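Local coordinates for hexokinase (Schistosoma mansoni, PDB 1BDG), which catalyses the ATP-dependent phosphorylation of glucose and other hexoses to hexose 6-phosphates, the step by which glucose enters glycolysis, at residues E27-R32 with G251-K256; Q265-M270 with E283-G288; G292-H297 with E368-R373. All coordinates share one frame; numbering follows the deposited sequence.

Contact 1 (E27-R32 with G251-K256)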
loop_
_atom_site.group_PDB
_atom_site.type_symbol
_atom_site.label_atom_id
_atom_site.label_comp_id
_atom_site.label_asym_id
_atom_site.label_seq_id
_atom_site.Cartn_x
_atom_site.Cartn_y
_atom_site.Cartn_z
ATOM N N GLU A 27 -18.132 7.141 8.666
ATOM C CA GLU A 27 -18.659 6.232 9.691
ATOM C C GLU A 27 -19.218 4.995 8.958
ATOM O O GLU A 27 -18.937 3.860 9.325
ATOM C CB GLU A 27 -19.762 6.915 10.526
ATOM C CG GLU A 27 -19.279 8.146 11.325
ATOM C CD GLU A 27 -20.388 8.903 12.098
ATOM O OE1 GLU A 27 -21.556 8.937 11.644
ATOM O OE2 GLU A 27 -20.078 9.513 13.146
ATOM N N GLU A 28 -19.914 5.233 7.853
ATOM C CA GLU A 28 -20.500 4.176 7.049
ATOM C C GLU A 28 -19.486 3.314 6.300
ATOM O O GLU A 28 -19.582 2.091 6.342
ATOM C CB GLU A 28 -21.451 4.768 6.038
ATOM C CG GLU A 28 -22.207 3.730 5.269
ATOM C CD GLU A 28 -23.653 3.777 5.625
ATOM O OE1 GLU A 28 -24.164 4.932 5.726
ATOM O OE2 GLU A 28 -24.258 2.682 5.832
ATOM N N ILE A 29 -18.565 3.927 5.555
ATOM C CA ILE A 29 -17.555 3.131 4.839
ATOM C C ILE A 29 -16.975 2.169 5.883
ATOM O O ILE A 29 -17.052 0.950 5.734
ATOM C CB ILE A 29 -16.423 4.008 4.233
ATOM C CG1 ILE A 29 -16.923 4.733 2.988
ATOM C CG2 ILE A 29 -15.199 3.174 3.909
ATOM C CD1 ILE A 29 -17.496 6.102 3.260
ATOM N N CYS A 30 -16.512 2.738 6.993
ATOM C CA CYS A 30 -15.968 1.968 8.103
ATOM C C CYS A 30 -16.927 0.870 8.548
ATOM O O CYS A 30 -16.526 -0.283 8.680
ATOM C CB CYS A 30 -15.669 2.900 9.270
ATOM S SG CYS A 30 -15.442 2.093 10.833
ATOM N N ASP A 31 -18.197 1.221 8.709
ATOM C CA ASP A 31 -19.242 0.285 9.131
ATOM C C ASP A 31 -19.395 -0.883 8.175
ATOM O O ASP A 31 -19.500 -2.024 8.603
ATOM C CB ASP A 31 -20.576 1.009 9.221
ATOM C CG ASP A 31 -21.331 0.666 10.463
ATOM O OD1 ASP A 31 -20.754 0.862 11.552
ATOM O OD2 ASP A 31 -22.491 0.218 10.354
ATOM N N ARG A 32 -19.469 -0.577 6.883
ATOM C CA ARG A 32 -19.576 -1.584 5.824
ATOM C C ARG A 32 -18.278 -2.408 5.779
ATOM O O ARG A 32 -18.311 -3.632 5.660
ATOM C CB ARG A 32 -19.808 -0.897 4.458
ATOM C CG ARG A 32 -21.237 -0.468 4.204
ATOM C CD ARG A 32 -21.363 0.505 3.050
ATOM N NE ARG A 32 -22.750 0.933 2.870
ATOM C CZ ARG A 32 -23.568 0.481 1.913
ATOM N NH1 ARG A 32 -23.140 -0.407 1.017
ATOM N NH2 ARG A 32 -24.855 0.843 1.906
ATOM N N GLY A 251 -7.493 -3.446 -0.011
ATOM C CA GLY A 251 -7.495 -2.690 -1.246
ATOM C C GLY A 251 -8.667 -3.180 -2.077
ATOM O O GLY A 251 -9.258 -2.433 -2.858
ATOM N N ALA A 252 -9.026 -4.442 -1.885
ATOM C CA ALA A 252 -10.133 -5.032 -2.617
ATOM C C ALA A 252 -11.520 -4.598 -2.157
ATOM O O ALA A 252 -12.500 -5.010 -2.758
ATOM C CB ALA A 252 -10.025 -6.540 -2.604
ATOM N N PHE A 253 -11.630 -3.778 -1.116
ATOM C CA PHE A 253 -12.956 -3.351 -0.663
ATOM C C PHE A 253 -13.649 -2.640 -1.816
ATOM O O PHE A 253 -13.007 -2.032 -2.651
ATOM C CB PHE A 253 -12.883 -2.440 0.575
ATOM C CG PHE A 253 -14.230 -2.166 1.227
ATOM C CD1 PHE A 253 -15.120 -3.207 1.503
ATOM C CD2 PHE A 253 -14.588 -0.869 1.604
ATOM C CE1 PHE A 253 -16.346 -2.973 2.148
ATOM C CE2 PHE A 253 -15.829 -0.613 2.256
ATOM C CZ PHE A 253 -16.704 -1.676 2.529
ATOM N N GLY A 254 -14.967 -2.751 -1.869
ATOM C CA GLY A 254 -15.711 -2.137 -2.943
ATOM C C GLY A 254 -15.928 -3.081 -4.112
ATOM O O GLY A 254 -16.793 -2.820 -4.939
ATOM N N GLU A 255 -15.169 -4.174 -4.178
ATOM C CA GLU A 255 -15.298 -5.142 -5.269
ATOM C C GLU A 255 -16.659 -5.821 -5.373
ATOM O O GLU A 255 -16.947 -6.471 -6.375
ATOM C CB GLU A 255 -14.176 -6.191 -5.243
ATOM C CG GLU A 255 -12.802 -5.628 -5.616
ATOM C CD GLU A 255 -11.724 -6.678 -5.860
ATOM O OE1 GLU A 255 -11.934 -7.889 -5.700
ATOM O OE2 GLU A 255 -10.628 -6.285 -6.238
ATOM N N LYS A 256 -17.484 -5.685 -4.339
ATOM C CA LYS A 256 -18.836 -6.248 -4.343
ATOM C C LYS A 256 -19.888 -5.138 -4.273
ATOM O O LYS A 256 -20.998 -5.367 -3.797
ATOM C CB LYS A 256 -19.065 -7.170 -3.157
ATOM C CG LYS A 256 -18.121 -8.317 -3.034
ATOM C CD LYS A 256 -18.584 -9.511 -3.791
ATOM C CE LYS A 256 -17.706 -10.677 -3.409
ATOM N NZ LYS A 256 -16.265 -10.391 -3.693
#

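Contact 2 (Q265-M270 with E283-G288). With GLC (alpha-D-glucopyranose), chain B.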
loop_
_atom_site.group_PDB
_atom_site.type_symbol
_atom_site.label_atom_id
_atom_site.label_comp_id
_atom_site.label_asym_id
_atom_site.label_seq_id
_atom_site.Cartn_x
_atom_site.Cartn_y
_atom_site.Cartn_z
ATOM N N GLN A 265 -17.289 9.568 -10.987
ATOM C CA GLN A 265 -16.987 9.213 -12.381
ATOM C C GLN A 265 -15.496 9.225 -12.703
ATOM O O GLN A 265 -15.037 8.537 -13.615
ATOM C CB GLN A 265 -17.756 10.102 -13.375
ATOM C CG GLN A 265 -17.593 11.606 -13.163
ATOM C CD GLN A 265 -17.938 12.436 -14.404
ATOM O OE1 GLN A 265 -17.137 12.550 -15.343
ATOM N NE2 GLN A 265 -19.113 13.045 -14.390
ATOM N N PHE A 266 -14.748 10.006 -11.938
ATOM C CA PHE A 266 -13.314 10.114 -12.102
ATOM C C PHE A 266 -12.691 8.818 -11.590
ATOM O O PHE A 266 -11.696 8.332 -12.118
ATOM C CB PHE A 266 -12.839 11.318 -11.310
ATOM C CG PHE A 266 -13.580 12.582 -11.651
ATOM C CD1 PHE A 266 -13.458 13.157 -12.910
ATOM C CD2 PHE A 266 -14.432 13.175 -10.730
ATOM C CE1 PHE A 266 -14.168 14.301 -13.255
ATOM C CE2 PHE A 266 -15.146 14.321 -11.065
ATOM C CZ PHE A 266 -15.011 14.885 -12.337
ATOM N N ASP A 267 -13.314 8.254 -10.564
ATOM C CA ASP A 267 -12.879 7.001 -9.970
ATOM C C ASP A 267 -13.163 5.858 -10.958
ATOM O O ASP A 267 -12.387 4.904 -11.073
ATOM C CB ASP A 267 -13.633 6.753 -8.645
ATOM C CG ASP A 267 -13.125 7.614 -7.492
ATOM O OD1 ASP A 267 -11.894 7.713 -7.296
ATOM O OD2 ASP A 267 -13.961 8.164 -6.751
ATOM N N LYS A 268 -14.268 5.984 -11.690
ATOM C CA LYS A 268 -14.684 4.976 -12.659
ATOM C C LYS A 268 -13.886 5.009 -13.945
ATOM O O LYS A 268 -13.502 3.956 -14.440
ATOM C CB LYS A 268 -16.180 5.093 -12.962
ATOM C CG LYS A 268 -17.037 4.862 -11.757
ATOM C CD LYS A 268 -18.510 4.991 -12.038
ATOM C CE LYS A 268 -19.234 4.938 -10.704
ATOM N NZ LYS A 268 -20.675 4.643 -10.760
ATOM N N SER A 269 -13.617 6.190 -14.494
ATOM C CA SER A 269 -12.845 6.259 -15.727
ATOM C C SER A 269 -11.355 6.062 -15.474
ATOM O O SER A 269 -10.595 5.803 -16.412
ATOM C CB SER A 269 -13.101 7.560 -16.470
ATOM O OG SER A 269 -12.698 8.669 -15.698
ATOM N N MET A 270 -10.936 6.229 -14.219
ATOM C CA MET A 270 -9.547 6.017 -13.804
ATOM C C MET A 270 -9.419 4.495 -13.701
ATOM O O MET A 270 -8.508 3.888 -14.252
ATOM C CB MET A 270 -9.319 6.664 -12.426
ATOM C CG MET A 270 -7.882 6.763 -11.904
ATOM S SD MET A 270 -7.206 5.278 -11.155
ATOM C CE MET A 270 -8.250 5.085 -9.841
ATOM N N GLU A 283 -8.525 0.695 -2.870
ATOM C CA GLU A 283 -7.141 1.135 -2.996
ATOM C C GLU A 283 -6.972 2.287 -3.968
ATOM O O GLU A 283 -6.184 3.196 -3.741
ATOM C CB GLU A 283 -6.243 -0.014 -3.428
ATOM C CG GLU A 283 -4.857 0.438 -3.847
ATOM C CD GLU A 283 -3.937 -0.699 -4.110
ATOM O OE1 GLU A 283 -4.000 -1.266 -5.213
ATOM O OE2 GLU A 283 -3.153 -1.033 -3.205
ATOM N N LYS A 284 -7.703 2.227 -5.068
ATOM C CA LYS A 284 -7.640 3.248 -6.093
ATOM C C LYS A 284 -8.132 4.616 -5.623
ATOM O O LYS A 284 -7.912 5.627 -6.303
ATOM C CB LYS A 284 -8.404 2.764 -7.322
ATOM C CG LYS A 284 -7.690 1.639 -8.027
ATOM C CD LYS A 284 -8.578 0.882 -8.967
ATOM C CE LYS A 284 -7.793 0.367 -10.159
ATOM N NZ LYS A 284 -7.745 -1.099 -10.266
ATOM N N MET A 285 -8.811 4.644 -4.472
ATOM C CA MET A 285 -9.322 5.890 -3.901
ATOM C C MET A 285 -8.324 6.438 -2.898
ATOM O O MET A 285 -8.325 7.625 -2.623
ATOM C CB MET A 285 -10.653 5.667 -3.164
ATOM C CG MET A 285 -11.852 5.211 -4.015
ATOM S SD MET A 285 -13.266 4.626 -3.031
ATOM C CE MET A 285 -14.244 6.069 -2.852
ATOM N N VAL A 286 -7.419 5.577 -2.440
ATOM C CA VAL A 286 -6.435 5.901 -1.406
ATOM C C VAL A 286 -4.922 5.959 -1.717
ATOM O O VAL A 286 -4.253 6.924 -1.343
ATOM C CB VAL A 286 -6.625 4.934 -0.194
ATOM C CG1 VAL A 286 -5.679 5.270 0.925
ATOM C CG2 VAL A 286 -8.041 4.985 0.297
ATOM N N SER A 287 -4.389 4.934 -2.379
ATOM C CA SER A 287 -2.959 4.842 -2.655
ATOM C C SER A 287 -2.247 5.800 -3.607
ATOM O O SER A 287 -2.825 6.339 -4.555
ATOM C CB SER A 287 -2.620 3.419 -3.055
ATOM O OG SER A 287 -3.079 3.136 -4.368
ATOM N N GLY A 288 -0.933 5.878 -3.405
ATOM C CA GLY A 288 -0.057 6.723 -4.196
ATOM C C GLY A 288 0.041 6.446 -5.688
ATOM O O GLY A 288 0.367 7.342 -6.453
HETATM C C1 GLC B . -1.361 -3.766 -2.721
HETATM C C2 GLC B . -1.134 -5.265 -2.526
HETATM C C3 GLC B . -1.065 -5.583 -1.050
HETATM C C4 GLC B . 0.011 -4.734 -0.395
HETATM C C5 GLC B . -0.286 -3.271 -0.642
HETATM C C6 GLC B . 0.785 -2.363 -0.069
HETATM O O1 GLC B . -2.540 -3.420 -2.075
HETATM O O2 GLC B . -2.198 -6.013 -3.111
HETATM O O3 GLC B . -0.766 -6.957 -0.857
HETATM O O4 GLC B . 0.054 -4.997 0.987
HETATM O O5 GLC B . -0.329 -3.032 -2.050
HETATM O O6 GLC B . 1.861 -2.203 -0.970
#

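Contact 3 (G292-H297 with E368-R373)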
loop_
_atom_site.group_PDB
_atom_site.type_symbol
_atom_site.label_atom_id
_atom_site.label_comp_id
_atom_site.label_asym_id
_atom_site.label_seq_id
_atom_site.Cartn_x
_atom_site.Cartn_y
_atom_site.Cartn_z
ATOM N N GLY A 292 -2.589 10.492 -8.202
ATOM C CA GLY A 292 -2.203 11.472 -9.201
ATOM C C GLY A 292 -3.066 11.316 -10.442
ATOM O O GLY A 292 -3.481 12.288 -11.075
ATOM N N GLU A 293 -3.406 10.077 -10.753
ATOM C CA GLU A 293 -4.206 9.790 -11.923
ATOM C C GLU A 293 -5.596 10.384 -11.736
ATOM O O GLU A 293 -6.236 10.790 -12.713
ATOM C CB GLU A 293 -4.242 8.275 -12.157
ATOM C CG GLU A 293 -4.666 7.807 -13.563
ATOM C CD GLU A 293 -3.831 8.368 -14.739
ATOM O OE1 GLU A 293 -2.900 9.187 -14.534
ATOM O OE2 GLU A 293 -4.144 7.999 -15.895
ATOM N N LEU A 294 -6.046 10.511 -10.492
ATOM C CA LEU A 294 -7.371 11.071 -10.248
ATOM C C LEU A 294 -7.444 12.533 -10.661
ATOM O O LEU A 294 -8.418 12.948 -11.293
ATOM C CB LEU A 294 -7.803 10.901 -8.779
ATOM C CG LEU A 294 -8.691 9.688 -8.477
ATOM C CD1 LEU A 294 -8.949 9.555 -7.002
ATOM C CD2 LEU A 294 -9.991 9.805 -9.238
ATOM N N VAL A 295 -6.422 13.310 -10.298
ATOM C CA VAL A 295 -6.370 14.733 -10.646
ATOM C C VAL A 295 -6.198 14.900 -12.143
ATOM O O VAL A 295 -6.678 15.866 -12.707
ATOM C CB VAL A 295 -5.231 15.466 -9.953
ATOM C CG1 VAL A 295 -5.332 16.947 -10.245
ATOM C CG2 VAL A 295 -5.272 15.208 -8.455
ATOM N N ARG A 296 -5.510 13.967 -12.788
ATOM C CA ARG A 296 -5.346 14.040 -14.233
ATOM C C ARG A 296 -6.704 13.838 -14.882
ATOM O O ARG A 296 -7.057 14.559 -15.813
ATOM C CB ARG A 296 -4.386 12.975 -14.772
ATOM C CG ARG A 296 -3.866 13.331 -16.167
ATOM C CD ARG A 296 -2.981 12.282 -16.756
ATOM N NE ARG A 296 -3.713 11.036 -16.924
ATOM C CZ ARG A 296 -4.434 10.732 -17.992
ATOM N NH1 ARG A 296 -4.511 11.589 -19.006
ATOM N NH2 ARG A 296 -5.125 9.594 -18.020
ATOM N N HIS A 297 -7.443 12.834 -14.417
ATOM C CA HIS A 297 -8.765 12.556 -14.954
ATOM C C HIS A 297 -9.695 13.734 -14.770
ATOM O O HIS A 297 -10.407 14.094 -15.684
ATOM C CB HIS A 297 -9.357 11.295 -14.339
ATOM C CG HIS A 297 -8.942 10.049 -15.047
ATOM N ND1 HIS A 297 -7.708 9.469 -14.866
ATOM C CD2 HIS A 297 -9.561 9.324 -16.003
ATOM C CE1 HIS A 297 -7.578 8.441 -15.685
ATOM N NE2 HIS A 297 -8.694 8.331 -16.387
ATOM N N GLU A 368 -6.199 19.004 -3.561
ATOM C CA GLU A 368 -6.700 19.045 -2.187
ATOM C C GLU A 368 -7.904 18.113 -1.985
ATOM O O GLU A 368 -7.968 17.382 -1.003
ATOM C CB GLU A 368 -7.104 20.487 -1.812
ATOM C CG GLU A 368 -7.835 20.598 -0.479
ATOM C CD GLU A 368 -8.583 21.922 -0.297
ATOM O OE1 GLU A 368 -9.634 22.130 -0.953
ATOM O OE2 GLU A 368 -8.140 22.744 0.535
ATOM N N MET A 369 -8.863 18.159 -2.907
ATOM C CA MET A 369 -10.049 17.323 -2.816
ATOM C C MET A 369 -9.655 15.864 -2.805
ATOM O O MET A 369 -9.997 15.124 -1.880
ATOM C CB MET A 369 -11.005 17.567 -3.991
ATOM C CG MET A 369 -11.713 18.900 -3.975
ATOM S SD MET A 369 -12.389 19.302 -2.381
ATOM C CE MET A 369 -14.057 18.759 -2.568
ATOM N N VAL A 370 -8.899 15.467 -3.819
ATOM C CA VAL A 370 -8.464 14.093 -3.955
ATOM C C VAL A 370 -7.624 13.607 -2.792
ATOM O O VAL A 370 -7.864 12.538 -2.264
ATOM C CB VAL A 370 -7.690 13.901 -5.264
ATOM C CG1 VAL A 370 -7.108 12.491 -5.354
ATOM C CG2 VAL A 370 -8.619 14.201 -6.447
ATOM N N VAL A 371 -6.653 14.405 -2.380
ATOM C CA VAL A 371 -5.752 14.036 -1.293
ATOM C C VAL A 371 -6.413 14.042 0.081
ATOM O O VAL A 371 -6.034 13.256 0.950
ATOM C CB VAL A 371 -4.463 14.926 -1.323
ATOM C CG1 VAL A 371 -4.013 15.293 0.089
ATOM C CG2 VAL A 371 -3.347 14.206 -2.091
ATOM N N LYS A 372 -7.403 14.913 0.266
ATOM C CA LYS A 372 -8.131 15.016 1.532
ATOM C C LYS A 372 -8.958 13.763 1.807
ATOM O O LYS A 372 -8.936 13.215 2.913
ATOM C CB LYS A 372 -9.055 16.223 1.504
ATOM C CG LYS A 372 -8.549 17.435 2.242
ATOM C CD LYS A 372 -9.619 18.036 3.167
ATOM N N ARG A 373 -9.701 13.324 0.792
ATOM C CA ARG A 373 -10.535 12.134 0.891
ATOM C C ARG A 373 -9.686 10.870 1.021
ATOM O O ARG A 373 -10.103 9.887 1.640
ATOM C CB ARG A 373 -11.400 12.013 -0.348
ATOM C CG ARG A 373 -12.297 10.796 -0.371
ATOM C CD ARG A 373 -12.964 10.651 -1.720
ATOM N NE ARG A 373 -12.008 10.339 -2.778
ATOM C CZ ARG A 373 -12.345 9.836 -3.960
ATOM N NH1 ARG A 373 -13.616 9.586 -4.250
ATOM N NH2 ARG A 373 -11.407 9.566 -4.850
#

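Contact 1 (E27-R32 with G251-K256)
The ring of Phe-253 points its far end at the last turn of 27-32 and meets Arg-32 and Ile-29 with its outer atoms. Its CZ lies 3.7 Å from Arg-32 CB, and this methylene sits at the edge of the ring, in its plane, not over a face. One position round the ring, CE2 comes within 4.2 Å of CG2 of Ile-29, the two side chains slanting past each other. Phe-253 reaches this far because its CG is anti to the backbone N (chi1 -170°), which sends the ring out from the loop. The two backbones stay well apart: the alpha carbons of Arg-32 and Phe-253 are separated by 9.4 Å, and the aromatic side chain spans that distance.

Of the Arg-32 side chain the base alone meets the ring, which the helix backbone also borders through Arg-32 C and Ile-29 O. From CG to NE the arginine is extended and leads away, and NE ends in a long ion pair, 3.8 Å from OE2 of Glu-28 one helical turn back, while Trp-262 packs against both residues.

In the actin-like ATPase fold of hexokinases, helix 23-41 thus lies against the segment that follows strand 243-247 of the large subdomain. That segment turns sharply, in a type II beta turn from Ala-252 to Glu-255 closed by Glu-255 N to Ala-252 O at 3.1 Å; Gly-254 supplies the positive phi of its third position (92°). Met-33 and Ser-36 of the same helix also touch the phenyl ring. The Phe-253 side chain is still about 11 Å from the bound glucose, although Glu-249, which binds the substrate, lies just before 251-256 in the same loop. Farther along, Glu-255 OE2 accepts from Gln-280 N and forms a salt bridge with Arg-159 of the small subdomain.

Contact 2 (Q265-M270 with E283-G288)
Helix 265-270 and the short, weakly bonded helical turn at 283-286 come closest at Asp-267 and Met-285, whose alpha carbons are 7.1 Å apart. Two pairs of side chains meet between them, and both are buried. In the first, Met-270 brings its terminal methyl to the root of Lys-284: CE lies 3.4 Å from Lys-284 CB and 3.6 Å from Lys-284 O. Bends at chi2 (-81°) and chi3 (-63°) fold the thioether and turn the methyl toward the backbone of the other segment, so that the two side chains meet at a slant. The lysine offers its aliphatic base here, while its NZ continues elsewhere and donates to Lys-279 O.

The second pair is Asp-267 with Met-285, crossing at about a right angle. OD1 of the aspartate rests 4.1 Å from Met-285 CG, an apolar flank beside a buried carboxylate whose polar needs are met by others. OD2 takes a hydrogen bond from Thr-264 N and a salt bridge from Arg-373 NH1, so the carboxylate is held by groups outside this pair. Arg-373 and Leu-377 of helix 357-389 also pack on Met-285.

Past this interface the second segment turns to the substrate. Glu-283 O accepts from Ser-287 N at 2.8 Å and from Val-286 N at 3.0 Å; two backbone donors on one carbonyl oxygen close the turn. The side chain of Glu-283, extended beyond CG, leads away from helix 265-270. Glu-283 OE2 accepts from the anomeric hydroxyl O1 of GLC at 2.7 Å, and also from Thr-222 N. The turn carries Glu-283, one of the residues of the glucose pocket in the large subdomain, and leads on to Gly-288, assigned to ATP binding by similarity to relatives.

Contact 3 (G292-H297 with E368-R373)
The carbonyl oxygen of Glu-293 is gripped twice by His-297, one turn further along helix 288-304: by the backbone N, and by ND1 of the imidazole at 2.9 Å. The two donors arrive from opposite faces of the carbonyl plane, with ND1 44° out of it, and the oxygen lies in the plane of the ring, whose rotation is thereby held. This helix packs against the long helix 357-389 as a roughly antiparallel pair in the large subdomain of the actin-like ATPase fold, the two short segments at 146° and 9.5 Å between axes. On the side turned from the partner helix, Arg-296 holds Glu-293 side-on, NE to OE1 and NH2 to OE2, the latter at 2.8 Å; both oxygens are met from above the carboxylate plane.

The facing sides are aliphatic. Val-370 CG1 lies against Leu-294, 3.8 Å from its CD1 and equally near its CB; CG2 meets Val-295 CG2 at 4.0 Å and also borders Leu-294 CB. These side chains cross at a slant, and Leu-291 and Ile-298 extend the surface that receives Val-370 along the same helix. Val-295 also approaches Leu-328, placed in the ATP site by similarity.

Arg-373, one turn after Val-370, adds a buried guanidinium to the contact. A bend at chi3 (67°) brings this group, whose charge is paired with Asp-267, alongside Leu-294: the leucine CD1 comes to the guanidinium edge, near its plane, 3.3 Å from Arg-373 NH2.

How the contacts relate
From the N terminus, helix 23-41 opens the longest of the three loops: contact 1 closes it at 251-256, after 218 intervening residues that include the whole small subdomain. Contact 2 then closes a short loop of twelve residues, and contact 3, starting four residues later, spans seventy residues to helix 357-389. The three loops follow in series, neither nested nor crossed. Space links what the sequence separates. A probable hydrogen bond from Glu-283 N to Gly-251 O joins contacts 1 and 2, and the Asp-267 to Arg-373 salt bridge joins 2 and 3, whose centres are about 8 Å apart. Together they tie helix 23-41, the glucose-binding turn and the helices of the large subdomain.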